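PDB 3MEB: aspartate aminotransferase from Giardia lamblia, which probably catalyses the reversible, pyridoxal 5'-phosphate-dependent transfer of an amino group between L-aspartate and 2-oxoglutarate, giving oxaloacetate and L-glutamate. Local coordinates for residues F138-M143 / D163-K168. Numbering follows the deposited sequence.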
loop_
_atom_site.group_PDB
_atom_site.type_symbol
_atom_site.label_atom_id
_atom_site.label_comp_id
_atom_site.label_asym_id
_atom_site.label_seq_id
_atom_site.Cartn_x
_atom_site.Cartn_y
_atom_site.Cartn_z
ATOM N N PHE A 138 8.945 12.300 2.464
ATOM C CA PHE A 138 9.762 12.971 1.430
ATOM C C PHE A 138 10.342 14.286 1.973
ATOM O O PHE A 138 11.520 14.568 1.847
ATOM C CB PHE A 138 8.897 13.211 0.191
ATOM C CG PHE A 138 9.599 13.945 -0.938
ATOM C CD1 PHE A 138 10.270 13.239 -1.923
ATOM C CD2 PHE A 138 9.511 15.319 -1.049
ATOM C CE1 PHE A 138 10.899 13.907 -3.003
ATOM C CE2 PHE A 138 10.149 16.001 -2.117
ATOM C CZ PHE A 138 10.844 15.289 -3.094
ATOM N N LEU A 139 9.491 15.092 2.583
ATOM C CA LEU A 139 9.923 16.379 3.103
ATOM C C LEU A 139 10.740 16.239 4.372
ATOM O O LEU A 139 11.712 17.001 4.567
ATOM C CB LEU A 139 8.706 17.297 3.332
ATOM C CG LEU A 139 7.925 17.723 2.078
ATOM C CD1 LEU A 139 6.674 18.496 2.433
ATOM C CD2 LEU A 139 8.841 18.514 1.114
ATOM N N HIS A 140 10.385 15.298 5.246
ATOM C CA HIS A 140 11.139 15.138 6.482
ATOM C C HIS A 140 12.574 14.671 6.217
ATOM O O HIS A 140 13.522 15.037 6.936
ATOM C CB HIS A 140 10.417 14.169 7.441
ATOM C CG HIS A 140 11.071 14.074 8.779
ATOM N ND1 HIS A 140 11.278 15.176 9.577
ATOM C CD2 HIS A 140 11.585 13.015 9.447
ATOM C CE1 HIS A 140 11.855 14.792 10.703
ATOM N NE2 HIS A 140 12.068 13.487 10.639
ATOM N N LEU A 141 12.738 13.848 5.194
ATOM C CA LEU A 141 14.065 13.394 4.761
ATOM C C LEU A 141 14.849 14.527 4.103
ATOM O O LEU A 141 16.019 14.728 4.429
ATOM C CB LEU A 141 13.964 12.195 3.807
ATOM C CG LEU A 141 13.511 10.863 4.479
ATOM C CD1 LEU A 141 13.298 9.747 3.464
ATOM C CD2 LEU A 141 14.470 10.435 5.595
ATOM N N TRP A 142 14.205 15.286 3.206
ATOM C CA TRP A 142 14.893 16.337 2.446
ATOM C C TRP A 142 15.173 17.623 3.232
ATOM O O TRP A 142 16.221 18.257 3.026
ATOM C CB TRP A 142 14.095 16.658 1.189
ATOM C CG TRP A 142 14.692 17.786 0.343
ATOM C CD1 TRP A 142 14.138 18.979 0.096
ATOM C CD2 TRP A 142 15.988 17.799 -0.261
ATOM N NE1 TRP A 142 14.974 19.744 -0.692
ATOM C CE2 TRP A 142 16.130 19.041 -0.908
ATOM C CE3 TRP A 142 17.021 16.864 -0.351
ATOM C CZ2 TRP A 142 17.279 19.380 -1.643
ATOM C CZ3 TRP A 142 18.159 17.191 -1.064
ATOM C CH2 TRP A 142 18.284 18.454 -1.706
ATOM N N MET A 143 14.223 18.026 4.061
ATOM C CA MET A 143 14.275 19.267 4.797
ATOM C C MET A 143 13.962 18.996 6.277
ATOM O O MET A 143 12.957 19.479 6.812
ATOM C CB MET A 143 13.368 20.369 4.189
ATOM C CG MET A 143 11.918 20.020 3.849
ATOM S SD MET A 143 11.034 21.368 2.972
ATOM C CE MET A 143 11.826 21.278 1.377
ATOM N N ASP A 163 2.765 11.351 13.053
ATOM C CA ASP A 163 3.538 10.756 14.132
ATOM C C ASP A 163 4.453 9.656 13.625
ATOM O O ASP A 163 5.602 9.533 14.046
ATOM C CB ASP A 163 2.638 10.185 15.201
ATOM C CG ASP A 163 3.416 9.590 16.346
ATOM O OD1 ASP A 163 4.361 10.238 16.870
ATOM O OD2 ASP A 163 3.049 8.472 16.744
ATOM N N LYS A 164 3.970 8.831 12.708
ATOM C CA LYS A 164 4.836 7.732 12.278
ATOM C C LYS A 164 6.081 8.248 11.507
ATOM O O LYS A 164 7.147 7.613 11.611
ATOM C CB LYS A 164 4.038 6.691 11.461
ATOM C CG LYS A 164 4.927 5.645 10.729
ATOM C CD LYS A 164 4.127 4.446 10.194
ATOM C CE LYS A 164 5.022 3.532 9.338
ATOM N NZ LYS A 164 4.377 2.239 8.984
ATOM N N VAL A 165 5.971 9.373 10.766
ATOM C CA VAL A 165 7.117 9.898 10.000
ATOM C C VAL A 165 8.051 10.751 10.888
ATOM O O VAL A 165 9.261 10.591 10.852
ATOM C CB VAL A 165 6.684 10.677 8.737
ATOM C CG1 VAL A 165 7.890 11.377 8.016
ATOM C CG2 VAL A 165 5.946 9.707 7.743
ATOM N N PHE A 166 7.481 11.634 11.691
ATOM C CA PHE A 166 8.273 12.701 12.325
ATOM C C PHE A 166 8.565 12.364 13.771
ATOM O O PHE A 166 9.571 12.815 14.295
ATOM C CB PHE A 166 7.524 14.021 12.315
ATOM C CG PHE A 166 7.446 14.699 10.970
ATOM C CD1 PHE A 166 8.324 15.725 10.642
ATOM C CD2 PHE A 166 6.485 14.329 10.055
ATOM C CE1 PHE A 166 8.252 16.366 9.414
ATOM C CE2 PHE A 166 6.383 14.963 8.835
ATOM C CZ PHE A 166 7.269 15.984 8.500
ATOM N N ASN A 167 7.703 11.546 14.384
ATOM C CA ASN A 167 7.684 11.316 15.845
ATOM C C ASN A 167 7.200 12.584 16.552
ATOM O O ASN A 167 7.988 13.508 16.795
ATOM C CB ASN A 167 9.045 10.828 16.384
ATOM C CG ASN A 167 9.024 10.465 17.894
ATOM O OD1 ASN A 167 8.417 11.155 18.720
ATOM N ND2 ASN A 167 9.751 9.404 18.254
ATOM N N LYS A 168 5.893 12.606 16.849
ATOM C CA LYS A 168 5.232 13.675 17.603
ATOM C C LYS A 168 6.002 14.189 18.787
ATOM O O LYS A 168 5.918 15.374 19.082
ATOM C CB LYS A 168 3.884 13.213 18.184
ATOM C CG LYS A 168 2.725 13.333 17.245
ATOM C CD LYS A 168 1.431 13.751 17.982
ATOM C CE LYS A 168 0.844 12.670 18.864
ATOM N NZ LYS A 168 -0.635 12.769 18.776
HETATM O O HOH W 1 12.020 12.696 13.613
#
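His140 packs over one side of the Phe166 ring, and this pair carries most of the contact between two helix C-termini whose CA atoms come nearest, 6.9 Å apart, at the same two residues. Two features define the pose. First, His140 CB sits above the face of the phenyl ring but shifted toward its CE1-CZ rim, 4.0 Å from the Phe166 ring centroid and 25° off the ring normal, which makes a CH-pi contact. Second, the imidazole meets the phenyl ring in an oblique pairing, with the planes 51° apart; its closest atoms are His140 ND1 and Phe166 CD1, at 3.2 Å. With chi1 at -174°, CG of His140 extends away from its own backbone N and the imidazole lies by Phe166 CD1 and CE1, whereas Phe166 keeps CG beside its backbone N; the two side chains run antiparallel past one another. Val165 flanks the pair, its CG1 meeting His140 CB at 3.8 Å. No direct hydrogen bond crosses between the segments. A water 3.1 Å from His140 NE2 appears to bridge to Phe166 O, though at 2.5 Å that second leg is too short to be trusted. Beyond the pair, Phe166 stacks on Tyr162 and touches Phe136, while Lys164 forms a salt bridge with Glu137 of the second subunit. The joined elements are helix 127-142, which starts at the cofactor-binding Ser127, and helix 157-166, linked through strand 148-151 of the seven-stranded mixed sheet: helix-to-helix packing within the large, PLP-binding domain of a fold-type I aminotransferase.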